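Ralf, proline/betaine transporter (Legionella pneumophila, PDB 4D7Q) probably acts as a guanine-nucleotide exchange factor, here as an engineered chimera of the Legionella RalF Sec7 domain and the Rickettsia RalF capping domain. Local coordinates at residues A[90-95]-A[190-195]; A[209-214]-A[324-329]; A[283-288]-A[295-300]; A[309-314]-A[336-341]. The protein carries 2 engineered substitutions. All blocks are in the same frame, centred on the assembly; numbering follows the deposited sequence.

How the contacts relate
Contact 1 lies in the Legionella Sec7 part of the fusion, contacts 2 to 4 in the Rickettsia capping part. The centre of contact 1 is about 28 Å from that of contact 3 and about 39 and 41 Å from those of contacts 2 and 4. Contacts 2 and 3 touch through the neighbouring strands 208-214 and 297-303 of the antiparallel sheet: I211 N lies 3.0 Å from I299 O. Contact 4 sits at the start of helix 313-325, whose far end leads into contact 2, about 20 Å away between centres. Probable crystallisation additives lie close by: glycerol in contact 1 and beside contact 4, a buffer molecule about 4 Å from the E295 side chain of contact 3.

Contact 1 (A[90-95]-A[190-195]). With GOL (glycerol), chain F.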
loop_
_atom_site.group_PDB
_atom_site.type_symbol
_atom_site.label_atom_id
_atom_site.label_comp_id
_atom_site.label_asym_id
_atom_site.label_seq_id
_atom_site.Cartn_x
_atom_site.Cartn_y
_atom_site.Cartn_z
ATOM N N GLY A 90 5.951 -8.239 -25.120
ATOM C CA GLY A 90 4.898 -8.354 -26.128
ATOM C C GLY A 90 3.485 -8.058 -25.647
ATOM O O GLY A 90 2.559 -8.075 -26.458
ATOM N N GLN A 91 3.311 -7.812 -24.344
ATOM C CA GLN A 91 2.048 -7.451 -23.712
ATOM C C GLN A 91 1.845 -5.957 -23.877
ATOM O O GLN A 91 2.778 -5.219 -23.794
ATOM C CB GLN A 91 2.061 -7.787 -22.208
ATOM C CG GLN A 91 1.691 -9.200 -21.802
ATOM C CD GLN A 91 1.010 -9.334 -20.452
ATOM O OE1 GLN A 91 1.609 -9.153 -19.410
ATOM N NE2 GLN A 91 -0.245 -9.705 -20.475
ATOM N N SER A 92 0.622 -5.522 -24.098
ATOM C CA SER A 92 0.309 -4.122 -24.166
ATOM C C SER A 92 0.428 -3.507 -22.773
ATOM O O SER A 92 0.452 -4.211 -21.827
ATOM C CB SER A 92 -1.069 -3.918 -24.735
ATOM O OG SER A 92 -2.027 -4.041 -23.773
ATOM N N PHE A 93 0.539 -2.199 -22.699
ATOM C CA PHE A 93 0.738 -1.543 -21.433
ATOM C C PHE A 93 -0.448 -1.843 -20.514
ATOM O O PHE A 93 -0.282 -2.268 -19.435
ATOM C CB PHE A 93 0.966 -0.041 -21.587
ATOM C CG PHE A 93 1.102 0.670 -20.290
ATOM C CD1 PHE A 93 2.303 0.748 -19.665
ATOM C CD2 PHE A 93 0.032 1.239 -19.693
ATOM C CE1 PHE A 93 2.432 1.374 -18.460
ATOM C CE2 PHE A 93 0.147 1.860 -18.486
ATOM C CZ PHE A 93 1.349 1.939 -17.869
ATOM N N VAL A 94 -1.641 -1.643 -21.019
ATOM C CA VAL A 94 -2.890 -1.881 -20.274
ATOM C C VAL A 94 -3.010 -3.365 -19.844
ATOM O O VAL A 94 -3.318 -3.621 -18.679
ATOM C CB VAL A 94 -4.141 -1.358 -21.049
ATOM C CG1 VAL A 94 -5.449 -1.715 -20.328
ATOM C CG2 VAL A 94 -4.062 0.143 -21.272
ATOM N N GLU A 95 -2.710 -4.333 -20.751
ATOM C CA GLU A 95 -2.759 -5.776 -20.419
ATOM C C GLU A 95 -1.798 -6.105 -19.271
ATOM O O GLU A 95 -2.173 -6.832 -18.364
ATOM C CB GLU A 95 -2.367 -6.673 -21.620
ATOM C CG GLU A 95 -3.352 -6.731 -22.773
ATOM C CD GLU A 95 -2.879 -7.504 -23.998
ATOM O OE1 GLU A 95 -1.660 -7.492 -24.307
ATOM O OE2 GLU A 95 -3.749 -8.095 -24.678
ATOM N N TYR A 190 -6.543 4.095 -24.462
ATOM C CA TYR A 190 -7.929 4.378 -24.184
ATOM C C TYR A 190 -8.913 3.255 -24.570
ATOM O O TYR A 190 -9.737 2.906 -23.794
ATOM C CB TYR A 190 -8.339 5.693 -24.812
ATOM C CG TYR A 190 -9.653 6.218 -24.325
ATOM C CD1 TYR A 190 -10.841 5.784 -24.864
ATOM C CD2 TYR A 190 -9.698 7.157 -23.338
ATOM C CE1 TYR A 190 -12.038 6.257 -24.407
ATOM C CE2 TYR A 190 -10.890 7.645 -22.877
ATOM C CZ TYR A 190 -12.056 7.188 -23.419
ATOM O OH TYR A 190 -13.224 7.670 -22.978
ATOM N N SER A 191 -8.769 2.719 -25.772
ATOM C CA SER A 191 -9.585 1.610 -26.269
ATOM C C SER A 191 -9.527 0.394 -25.328
ATOM O O SER A 191 -10.559 -0.186 -25.026
ATOM C CB SER A 191 -9.136 1.212 -27.678
ATOM O OG SER A 191 -9.934 0.136 -28.146
ATOM N N GLU A 192 -8.326 0.046 -24.829
ATOM C CA GLU A 192 -8.138 -1.094 -23.919
ATOM C C GLU A 192 -8.671 -0.813 -22.527
ATOM O O GLU A 192 -9.204 -1.722 -21.888
ATOM C CB GLU A 192 -6.672 -1.469 -23.836
ATOM C CG GLU A 192 -6.101 -1.990 -25.135
ATOM C CD GLU A 192 -4.660 -2.402 -24.966
ATOM O OE1 GLU A 192 -4.400 -3.307 -24.146
ATOM O OE2 GLU A 192 -3.785 -1.770 -25.592
ATOM N N ILE A 193 -8.541 0.431 -22.052
ATOM C CA ILE A 193 -9.099 0.846 -20.748
ATOM C C ILE A 193 -10.646 0.702 -20.806
ATOM O O ILE A 193 -11.266 0.115 -19.907
ATOM C CB ILE A 193 -8.657 2.309 -20.407
ATOM C CG1 ILE A 193 -7.178 2.346 -19.972
ATOM C CG2 ILE A 193 -9.543 2.933 -19.350
ATOM C CD1 ILE A 193 -6.572 3.815 -19.852
ATOM N N LYS A 194 -11.234 1.220 -21.885
ATOM C CA LYS A 194 -12.678 1.195 -22.123
ATOM C C LYS A 194 -13.271 -0.222 -22.296
ATOM O O LYS A 194 -14.383 -0.484 -21.828
ATOM C CB LYS A 194 -13.040 2.144 -23.281
ATOM C CG LYS A 194 -14.477 2.619 -23.219
ATOM C CD LYS A 194 -14.909 3.418 -24.444
ATOM C CE LYS A 194 -16.421 3.476 -24.572
ATOM N NZ LYS A 194 -17.088 4.110 -23.395
ATOM N N ALA A 195 -12.515 -1.135 -22.923
ATOM C CA ALA A 195 -12.975 -2.499 -23.216
ATOM C C ALA A 195 -13.227 -3.407 -22.031
ATOM O O ALA A 195 -14.133 -4.236 -22.093
ATOM C CB ALA A 195 -12.017 -3.188 -24.180
HETATM C C1 GOL F . -0.174 -0.780 -25.537
HETATM O O1 GOL F . 1.103 -0.684 -24.995
HETATM C C2 GOL F . -1.103 0.080 -24.713
HETATM O O2 GOL F . -2.075 -0.657 -24.036
HETATM C C3 GOL F . -1.736 1.164 -25.544
HETATM O O3 GOL F . -0.840 1.663 -26.483
#
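S92 and E192 meet through a short hydrogen bond: S92 OG donates to the syn lone pair of E192 OE1 at 2.5 Å. With chi1 at 84°, OG stands between its own backbone N and carbonyl carbon, and there it also accepts from E95 N. S92 N in turn donates to E95 OE1 at 3.0 Å, completing a capping box at the start of helix 93-102. The tight part lies beneath this polar layer. V94 CG1 packs on E192 CB at 3.7 Å, V94 CG2 reaches I193 CG1 at 4.0 Å, and V94 also touches L189 and F198 within the Sec7 domain. Around the carboxylate the protein packs less closely. On one flank E95 brings its CG near E192 OE1, its carboxylate turned 83° from that of E192. By the other oxygen, OE2, a glycerol probably left from crystallisation bridges the segments: its O1 accepts from F93 N, its O2 accepts from V94 N at 3.2 Å, and O2 donates to E192 OE2 at 2.6 Å. Each oxygen of E192 is thus gripped by a hydroxyl. Set before the N-terminal turn of a helix, this carboxylate would probably be favoured in its charged form, despite the like charge of E95 nearby.

Contact 2 (A[209-214]-A[324-329])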
loop_
_atom_site.group_PDB
_atom_site.type_symbol
_atom_site.label_atom_id
_atom_site.label_comp_id
_atom_site.label_asym_id
_atom_site.label_seq_id
_atom_site.Cartn_x
_atom_site.Cartn_y
_atom_site.Cartn_z
ATOM N N TYR A 209 -4.355 -0.457 13.464
ATOM C CA TYR A 209 -5.648 0.142 13.788
ATOM C C TYR A 209 -6.113 1.081 12.694
ATOM O O TYR A 209 -5.334 1.912 12.210
ATOM C CB TYR A 209 -5.558 0.904 15.100
ATOM C CG TYR A 209 -4.998 0.098 16.247
ATOM C CD1 TYR A 209 -5.788 -0.831 16.925
ATOM C CD2 TYR A 209 -3.706 0.332 16.723
ATOM C CE1 TYR A 209 -5.292 -1.533 18.024
ATOM C CE2 TYR A 209 -3.198 -0.370 17.812
ATOM C CZ TYR A 209 -4.001 -1.284 18.475
ATOM O OH TYR A 209 -3.480 -1.961 19.553
ATOM N N GLN A 210 -7.371 0.925 12.289
ATOM C CA GLN A 210 -7.934 1.733 11.211
ATOM C C GLN A 210 -9.246 2.337 11.645
ATOM O O GLN A 210 -10.048 1.673 12.285
ATOM C CB GLN A 210 -8.118 0.905 9.930
ATOM C CG GLN A 210 -8.514 1.738 8.687
ATOM C CD GLN A 210 -8.452 0.939 7.410
ATOM O OE1 GLN A 210 -7.579 0.102 7.220
ATOM N NE2 GLN A 210 -9.347 1.218 6.479
ATOM N N ILE A 211 -9.441 3.614 11.313
ATOM C CA ILE A 211 -10.676 4.333 11.595
ATOM C C ILE A 211 -11.166 4.921 10.274
ATOM O O ILE A 211 -10.561 5.872 9.754
ATOM C CB ILE A 211 -10.582 5.394 12.723
ATOM C CG1 ILE A 211 -9.745 4.912 13.948
ATOM C CG2 ILE A 211 -12.012 5.827 13.124
ATOM C CD1 ILE A 211 -9.579 5.983 15.119
ATOM N N ASN A 212 -12.234 4.320 9.714
ATOM C CA ASN A 212 -12.827 4.790 8.463
ATOM C C ASN A 212 -13.869 5.833 8.748
ATOM O O ASN A 212 -14.375 5.889 9.860
ATOM C CB ASN A 212 -13.525 3.652 7.731
ATOM C CG ASN A 212 -12.599 2.633 7.176
ATOM O OD1 ASN A 212 -11.444 2.922 6.844
ATOM N ND2 ASN A 212 -13.123 1.435 7.007
ATOM N N ASN A 213 -14.222 6.628 7.724
ATOM C CA ASN A 213 -15.280 7.646 7.768
ATOM C C ASN A 213 -15.089 8.619 8.929
ATOM O O ASN A 213 -16.059 9.018 9.584
ATOM C CB ASN A 213 -16.690 6.980 7.776
ATOM C CG ASN A 213 -16.842 5.860 6.760
ATOM O OD1 ASN A 213 -16.729 6.058 5.551
ATOM N ND2 ASN A 213 -17.071 4.646 7.230
ATOM N N ILE A 214 -13.819 8.984 9.193
ATOM C CA ILE A 214 -13.467 9.904 10.276
ATOM C C ILE A 214 -13.660 11.338 9.779
ATOM O O ILE A 214 -13.463 11.593 8.589
ATOM C CB ILE A 214 -12.037 9.615 10.845
ATOM C CG1 ILE A 214 -11.881 10.132 12.302
ATOM C CG2 ILE A 214 -10.891 10.086 9.905
ATOM C CD1 ILE A 214 -10.701 9.535 13.116
ATOM N N ALA A 324 -6.923 5.012 20.854
ATOM C CA ALA A 324 -7.993 5.200 21.842
ATOM C C ALA A 324 -8.254 6.678 22.159
ATOM O O ALA A 324 -9.307 7.001 22.699
ATOM C CB ALA A 324 -7.684 4.416 23.107
ATOM N N SER A 325 -7.315 7.569 21.778
ATOM C CA SER A 325 -7.404 9.017 21.960
ATOM C C SER A 325 -8.377 9.659 20.977
ATOM O O SER A 325 -8.888 10.741 21.249
ATOM C CB SER A 325 -6.027 9.660 21.844
ATOM O OG SER A 325 -5.230 9.378 22.980
ATOM N N PHE A 326 -8.612 9.027 19.826
ATOM C CA PHE A 326 -9.580 9.549 18.876
ATOM C C PHE A 326 -10.957 9.235 19.439
ATOM O O PHE A 326 -11.136 8.192 20.067
ATOM C CB PHE A 326 -9.360 8.971 17.453
ATOM C CG PHE A 326 -8.125 9.546 16.774
ATOM C CD1 PHE A 326 -8.199 10.728 16.041
ATOM C CD2 PHE A 326 -6.882 8.937 16.918
ATOM C CE1 PHE A 326 -7.057 11.279 15.445
ATOM C CE2 PHE A 326 -5.731 9.495 16.327
ATOM C CZ PHE A 326 -5.829 10.655 15.588
ATOM N N GLU A 327 -11.907 10.166 19.302
ATOM C CA GLU A 327 -13.269 9.970 19.818
ATOM C C GLU A 327 -13.971 8.799 19.144
ATOM O O GLU A 327 -14.689 8.053 19.806
ATOM C CB GLU A 327 -14.104 11.238 19.633
ATOM C CG GLU A 327 -13.784 12.333 20.633
ATOM C CD GLU A 327 -14.688 13.546 20.531
ATOM O OE1 GLU A 327 -15.304 13.749 19.460
ATOM O OE2 GLU A 327 -14.771 14.304 21.525
ATOM N N THR A 328 -13.742 8.626 17.839
ATOM C CA THR A 328 -14.333 7.548 17.044
ATOM C C THR A 328 -13.728 6.204 17.413
ATOM O O THR A 328 -12.493 6.054 17.439
ATOM C CB THR A 328 -14.150 7.813 15.546
ATOM O OG1 THR A 328 -14.344 9.201 15.266
ATOM C CG2 THR A 328 -15.077 6.958 14.679
ATOM N N LYS A 329 -14.592 5.212 17.672
ATOM C CA LYS A 329 -14.085 3.867 17.932
ATOM C C LYS A 329 -13.477 3.305 16.622
ATOM O O LYS A 329 -13.870 3.710 15.519
ATOM C CB LYS A 329 -15.150 2.935 18.560
ATOM C CG LYS A 329 -16.275 2.496 17.631
ATOM C CD LYS A 329 -17.129 1.386 18.260
ATOM C CE LYS A 329 -18.311 1.017 17.389
ATOM N NZ LYS A 329 -19.139 -0.062 17.996
#
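The ring of F326 is met obliquely by the terminal methyls of two isoleucines, I211 and I214, while I299 of the neighbouring strand packs against it as well. I214 CD1 comes to 4.0 Å from F326 CD1, the two side chains crossing at about a right angle; I211 CD1 lies 3.8 Å from F326 CB, at the root of the ring, and also meets T328 O. Two amides of the strand, those of Q210 and N212, join each other: Q210 NE2 donates to a lone pair of N212 OD1 in a nearly straight bond of 2.7 Å. I211 also uses its second branch. Its chi1 of -42° sets CG1 beside the backbone N and leaves CG2 anti to it, where I211 CG2 lies 3.6 Å from T328 CG2 and 3.7 Å from K329 O. T328 OG1 turns the other way, past I214 CG1 at 4.0 Å, and finds its hydrogen bond with D219. No hydrogen bond joins the two segments, but R352 binds the carbonyl oxygens of A324, F326 and E327. The arrangement belongs to the capping domain's antiparallel sheet, where the connection from helix 313-325 to edge strand 332-334 closes over I211 and I214, which stand before and after the corner at N213.

Contact 3 (A[283-288]-A[295-300]); sequences YKPSIF and EKSKII
Y283 lies side by side with K298, both side chains pointing the same way, and can be followed outward from its CB. That atom sits 3.5 Å from K298 O, with K298 CG a little farther off. At CG the aromatic ring begins, and K298 CE lies over one of its faces, 3.9 Å from the ring centroid and 15° off the normal, a CH-pi contact. CD1 has K298 CE above it, while K298 O stands at the ring edge, in the plane. CE1 reaches I300 CD1 at 4.0 Å. The tip, OH, bonds to Q281 OE1 and to A110 N, the latter in the Sec7 part of the fusion. K298 NZ continues over the same face as a cation-pi contact, 2° off the ring normal, its extended chain carrying it on to a hydrogen bond with G108 O, again a contact between the two fused parts.

Beneath the side chains, Y283 and K298 form an antiparallel hydrogen-bonded pair joining strands 277-283 and 297-303 of the capping domain's sheet; the connection between these two strands holds the short helix 290-293. Y283 N donates to K298 O at 3.0 Å, nearly in line with the carbonyl, and K298 N returns a bond to Y283 O at 3.1 Å. Beyond the pair the regular bridging ends and side chains meet backbone and one another. P285 lays CG 3.2 Å from E295 O and CD 3.3 Å from S297 OG. K284 passes its CG by the same serine oxygen, then bends at chi3 (-67°), and its NZ makes a salt bridge with E230 and a hydrogen bond with N226.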
loop_
_atom_site.group_PDB
_atom_site.type_symbol
_atom_site.label_atom_id
_atom_site.label_comp_id
_atom_site.label_asym_id
_atom_site.label_seq_id
_atom_site.Cartn_x
_atom_site.Cartn_y
_atom_site.Cartn_z
ATOM N N TYR A 283 -5.415 10.173 5.541
ATOM C CA TYR A 283 -6.023 10.154 4.210
ATOM C C TYR A 283 -7.253 10.984 4.184
ATOM O O TYR A 283 -8.128 10.832 5.038
ATOM C CB TYR A 283 -6.422 8.731 3.797
ATOM C CG TYR A 283 -5.252 7.789 3.702
ATOM C CD1 TYR A 283 -4.738 7.165 4.841
ATOM C CD2 TYR A 283 -4.636 7.534 2.482
ATOM C CE1 TYR A 283 -3.627 6.333 4.766
ATOM C CE2 TYR A 283 -3.557 6.666 2.390
ATOM C CZ TYR A 283 -3.063 6.058 3.534
ATOM O OH TYR A 283 -1.973 5.237 3.446
ATOM N N LYS A 284 -7.348 11.855 3.201
ATOM C CA LYS A 284 -8.539 12.684 3.025
ATOM C C LYS A 284 -8.874 12.712 1.519
ATOM O O LYS A 284 -7.929 12.754 0.709
ATOM C CB LYS A 284 -8.322 14.115 3.562
ATOM C CG LYS A 284 -8.135 14.209 5.088
ATOM C CD LYS A 284 -8.400 15.606 5.645
ATOM C CE LYS A 284 -7.380 16.625 5.193
ATOM N NZ LYS A 284 -7.907 18.013 5.297
ATOM N N PRO A 285 -10.179 12.652 1.134
ATOM C CA PRO A 285 -10.545 12.730 -0.303
ATOM C C PRO A 285 -9.795 13.831 -1.044
ATOM O O PRO A 285 -9.708 14.965 -0.576
ATOM C CB PRO A 285 -12.064 12.988 -0.274
ATOM C CG PRO A 285 -12.494 12.309 0.968
ATOM C CD PRO A 285 -11.396 12.579 1.975
ATOM N N SER A 286 -9.198 13.453 -2.158
ATOM C CA SER A 286 -8.397 14.334 -2.953
ATOM C C SER A 286 -8.814 14.294 -4.428
ATOM O O SER A 286 -9.640 13.541 -4.802
ATOM C CB SER A 286 -6.931 13.943 -2.804
ATOM O OG SER A 286 -6.485 14.163 -1.510
ATOM N N ILE A 287 -8.200 15.121 -5.243
ATOM C CA ILE A 287 -8.575 15.232 -6.623
ATOM C C ILE A 287 -8.635 13.903 -7.400
ATOM O O ILE A 287 -9.583 13.656 -8.045
ATOM C CB ILE A 287 -7.785 16.316 -7.377
ATOM C CG1 ILE A 287 -8.444 16.608 -8.726
ATOM C CG2 ILE A 287 -6.329 15.940 -7.523
ATOM C CD1 ILE A 287 -7.900 17.778 -9.478
ATOM N N PHE A 288 -7.607 13.082 -7.311
ATOM C CA PHE A 288 -7.516 11.821 -8.036
ATOM C C PHE A 288 -7.561 10.535 -7.188
ATOM O O PHE A 288 -7.082 9.532 -7.598
ATOM C CB PHE A 288 -6.263 11.797 -8.886
ATOM C CG PHE A 288 -6.143 12.946 -9.843
ATOM C CD1 PHE A 288 -7.169 13.274 -10.679
ATOM C CD2 PHE A 288 -4.987 13.674 -9.901
ATOM C CE1 PHE A 288 -7.048 14.330 -11.536
ATOM C CE2 PHE A 288 -4.859 14.721 -10.740
ATOM C CZ PHE A 288 -5.889 15.044 -11.577
ATOM N N GLU A 295 -15.076 7.931 -0.923
ATOM C CA GLU A 295 -15.494 9.306 -0.661
ATOM C C GLU A 295 -15.215 9.849 0.731
ATOM O O GLU A 295 -15.468 11.031 0.972
ATOM C CB GLU A 295 -16.981 9.481 -1.025
ATOM C CG GLU A 295 -17.314 9.154 -2.477
ATOM C CD GLU A 295 -18.770 9.321 -2.883
ATOM O OE1 GLU A 295 -19.674 9.130 -2.036
ATOM O OE2 GLU A 295 -19.005 9.624 -4.072
ATOM N N LYS A 296 -14.711 9.013 1.642
ATOM C CA LYS A 296 -14.474 9.442 3.028
ATOM C C LYS A 296 -13.024 9.401 3.473
ATOM O O LYS A 296 -12.184 8.784 2.828
ATOM C CB LYS A 296 -15.363 8.640 4.007
ATOM C CG LYS A 296 -16.867 8.646 3.669
ATOM C CD LYS A 296 -17.606 9.936 4.061
ATOM C CE LYS A 296 -19.104 9.844 3.834
ATOM N NZ LYS A 296 -19.473 9.847 2.385
ATOM N N SER A 297 -12.738 10.083 4.577
ATOM C CA SER A 297 -11.416 10.147 5.185
ATOM C C SER A 297 -11.171 8.896 6.031
ATOM O O SER A 297 -12.114 8.214 6.441
ATOM C CB SER A 297 -11.304 11.387 6.059
ATOM O OG SER A 297 -11.163 12.556 5.270
ATOM N N LYS A 298 -9.891 8.585 6.260
ATOM C CA LYS A 298 -9.476 7.464 7.084
ATOM C C LYS A 298 -8.098 7.725 7.703
ATOM O O LYS A 298 -7.291 8.512 7.177
ATOM C CB LYS A 298 -9.528 6.113 6.296
ATOM C CG LYS A 298 -8.232 5.763 5.547
ATOM C CD LYS A 298 -8.251 4.401 4.865
ATOM C CE LYS A 298 -7.136 4.372 3.826
ATOM N NZ LYS A 298 -7.088 3.066 3.123
ATOM N N ILE A 299 -7.859 7.081 8.849
ATOM C CA ILE A 299 -6.586 7.099 9.548
ATOM C C ILE A 299 -6.147 5.672 9.842
ATOM O O ILE A 299 -6.984 4.818 10.162
ATOM C CB ILE A 299 -6.500 8.045 10.784
ATOM C CG1 ILE A 299 -7.518 7.675 11.872
ATOM C CG2 ILE A 299 -6.573 9.538 10.382
ATOM C CD1 ILE A 299 -7.116 8.198 13.293
ATOM N N ILE A 300 -4.844 5.417 9.696
ATOM C CA ILE A 300 -4.237 4.117 9.988
ATOM C C ILE A 300 -3.131 4.339 11.032
ATOM O O ILE A 300 -2.173 5.090 10.781
ATOM C CB ILE A 300 -3.734 3.374 8.715
ATOM C CG1 ILE A 300 -4.921 3.065 7.728
ATOM C CG2 ILE A 300 -2.978 2.073 9.099
ATOM C CD1 ILE A 300 -4.489 2.676 6.275
#

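Contact 4 (A[309-314]-A[336-341]); sequences RQPSEQ and TYDYLK
Y339 reaches P311 with its hydroxyl, OH donating to P311 O at 2.7 Å. The bond approaches from above the carbonyl plane, 38° out of it, while P311 O itself lies at the edge of the tyrosine ring. With Y339 CG beside the backbone N (chi1 -70°), the ring sets off toward P311 and lays CE2 against P311 CD at 4.0 Å. The Q310 side chain crosses that of Y339 at about a right angle, amide and ring planes 72° apart, its OE1 3.9 Å from Y339 OH. D338 OD1 touches Q310 CB at 3.3 Å and D338 OD2 touches P311 CD at 3.4 Å, so the carboxylate rests on carbon atoms of both residues.

The backbone behind these side chains is held by an ST motif: T336 OG1 accepts from Y339 N at 3.0 Å, and T336 N in turn donates to Y339 O at 2.8 Å. The two bonds close the turn that presents D338 and Y339, just ahead of helix 341-351, at whose N-cap L340 stands. On the facing side S312 is the N-cap of helix 313-325, its OG taking the bond from S315 N, and the tyrosine hydroxyl lies close by this helix start.

Farther out, the charge of D338 is met twice: OD1 makes a salt bridge with K27, from the Sec7 part of the chimera, and OD2 makes one with R305, which also touches P311 and Y337. K25, again from the Sec7 part, bonds to D338 O. L344 of helix 341-351 packs on both T336 and Y339, and a glycerol, probably from crystallisation, accepts from Y337 N.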
loop_
_atom_site.group_PDB
_atom_site.type_symbol
_atom_site.label_atom_id
_atom_site.label_comp_id
_atom_site.label_asym_id
_atom_site.label_seq_id
_atom_site.Cartn_x
_atom_site.Cartn_y
_atom_site.Cartn_z
ATOM N N ARG A 309 13.990 -4.111 12.695
ATOM C CA ARG A 309 13.570 -4.927 13.834
ATOM C C ARG A 309 12.098 -4.614 14.148
ATOM O O ARG A 309 11.600 -3.543 13.773
ATOM N N GLN A 310 11.402 -5.558 14.806
ATOM C CA GLN A 310 10.005 -5.416 15.200
ATOM C C GLN A 310 9.803 -4.209 16.131
ATOM O O GLN A 310 10.744 -3.859 16.848
ATOM C CB GLN A 310 9.520 -6.715 15.896
ATOM C CG GLN A 310 9.903 -6.909 17.360
ATOM C CD GLN A 310 9.384 -8.230 17.864
ATOM O OE1 GLN A 310 8.263 -8.334 18.380
ATOM N NE2 GLN A 310 10.171 -9.276 17.681
ATOM N N PRO A 311 8.598 -3.594 16.212
ATOM C CA PRO A 311 8.401 -2.538 17.219
ATOM C C PRO A 311 8.418 -3.177 18.614
ATOM O O PRO A 311 8.104 -4.357 18.762
ATOM C CB PRO A 311 7.000 -1.993 16.906
ATOM C CG PRO A 311 6.617 -2.572 15.574
ATOM C CD PRO A 311 7.334 -3.883 15.508
ATOM N N SER A 312 8.781 -2.406 19.630
ATOM C CA SER A 312 8.783 -2.892 21.020
ATOM C C SER A 312 7.350 -2.991 21.530
ATOM O O SER A 312 6.421 -2.479 20.894
ATOM C CB SER A 312 9.550 -1.912 21.904
ATOM O OG SER A 312 9.023 -0.599 21.780
ATOM N N GLU A 313 7.175 -3.595 22.709
ATOM C CA GLU A 313 5.886 -3.674 23.394
ATOM C C GLU A 313 5.405 -2.237 23.693
ATOM O O GLU A 313 4.211 -1.962 23.592
ATOM C CB GLU A 313 6.047 -4.463 24.700
ATOM C CG GLU A 313 4.777 -5.166 25.145
ATOM C CD GLU A 313 4.991 -6.096 26.323
ATOM O OE1 GLU A 313 5.483 -7.229 26.112
ATOM O OE2 GLU A 313 4.682 -5.684 27.463
ATOM N N GLN A 314 6.351 -1.323 24.022
ATOM C CA GLN A 314 6.110 0.099 24.301
ATOM C C GLN A 314 5.455 0.809 23.093
ATOM O O GLN A 314 4.516 1.593 23.265
ATOM C CB GLN A 314 7.417 0.818 24.716
ATOM C CG GLN A 314 7.179 2.251 25.231
ATOM C CD GLN A 314 6.082 2.369 26.284
ATOM O OE1 GLN A 314 6.046 1.618 27.270
ATOM N NE2 GLN A 314 5.161 3.316 26.090
ATOM N N THR A 336 -0.252 -7.022 12.644
ATOM C CA THR A 336 0.874 -6.404 11.943
ATOM C C THR A 336 1.793 -7.587 11.617
ATOM O O THR A 336 1.486 -8.710 12.011
ATOM C CB THR A 336 1.573 -5.300 12.750
ATOM O OG1 THR A 336 2.305 -5.876 13.830
ATOM C CG2 THR A 336 0.634 -4.214 13.219
ATOM N N TYR A 337 2.913 -7.351 10.927
ATOM C CA TYR A 337 3.845 -8.430 10.605
ATOM C C TYR A 337 4.407 -9.094 11.898
ATOM O O TYR A 337 4.694 -10.297 11.912
ATOM C CB TYR A 337 4.994 -7.857 9.768
ATOM C CG TYR A 337 5.920 -8.910 9.199
ATOM C CD1 TYR A 337 5.512 -9.734 8.154
ATOM C CD2 TYR A 337 7.224 -9.051 9.674
ATOM C CE1 TYR A 337 6.369 -10.685 7.606
ATOM C CE2 TYR A 337 8.106 -9.965 9.100
ATOM C CZ TYR A 337 7.675 -10.775 8.058
ATOM O OH TYR A 337 8.493 -11.741 7.525
ATOM N N ASP A 338 4.541 -8.299 12.978
ATOM C CA ASP A 338 5.126 -8.720 14.244
ATOM C C ASP A 338 4.157 -9.039 15.385
ATOM O O ASP A 338 4.495 -9.822 16.280
ATOM C CB ASP A 338 6.105 -7.642 14.693
ATOM C CG ASP A 338 7.156 -7.352 13.645
ATOM O OD1 ASP A 338 7.998 -8.232 13.396
ATOM O OD2 ASP A 338 7.136 -6.243 13.086
ATOM N N TYR A 339 2.988 -8.407 15.380
ATOM C CA TYR A 339 2.001 -8.568 16.434
ATOM C C TYR A 339 0.718 -9.142 15.913
ATOM O O TYR A 339 0.161 -8.657 14.916
ATOM C CB TYR A 339 1.746 -7.230 17.134
ATOM C CG TYR A 339 2.929 -6.779 17.959
ATOM C CD1 TYR A 339 3.230 -7.392 19.177
ATOM C CD2 TYR A 339 3.767 -5.757 17.515
ATOM C CE1 TYR A 339 4.329 -6.995 19.935
ATOM C CE2 TYR A 339 4.861 -5.337 18.276
ATOM C CZ TYR A 339 5.149 -5.975 19.474
ATOM O OH TYR A 339 6.246 -5.611 20.215
ATOM N N LEU A 340 0.233 -10.172 16.609
ATOM C CA LEU A 340 -1.009 -10.850 16.280
ATOM C C LEU A 340 -2.172 -9.881 16.481
ATOM O O LEU A 340 -2.048 -8.939 17.261
ATOM C CB LEU A 340 -1.182 -12.104 17.177
ATOM C CG LEU A 340 -0.137 -13.231 17.010
ATOM C CD1 LEU A 340 -0.373 -14.357 18.021
ATOM C CD2 LEU A 340 -0.161 -13.825 15.595
ATOM N N LYS A 341 -3.303 -10.114 15.787
ATOM C CA LYS A 341 -4.500 -9.281 15.948
ATOM C C LYS A 341 -4.941 -9.199 17.428
ATOM O O LYS A 341 -5.355 -8.123 17.888
ATOM C CB LYS A 341 -5.652 -9.814 15.080
ATOM C CG LYS A 341 -6.934 -9.004 15.241
ATOM C CD LYS A 341 -8.056 -9.566 14.409
ATOM C CE LYS A 341 -9.348 -8.859 14.721
ATOM N NZ LYS A 341 -10.406 -9.233 13.752
#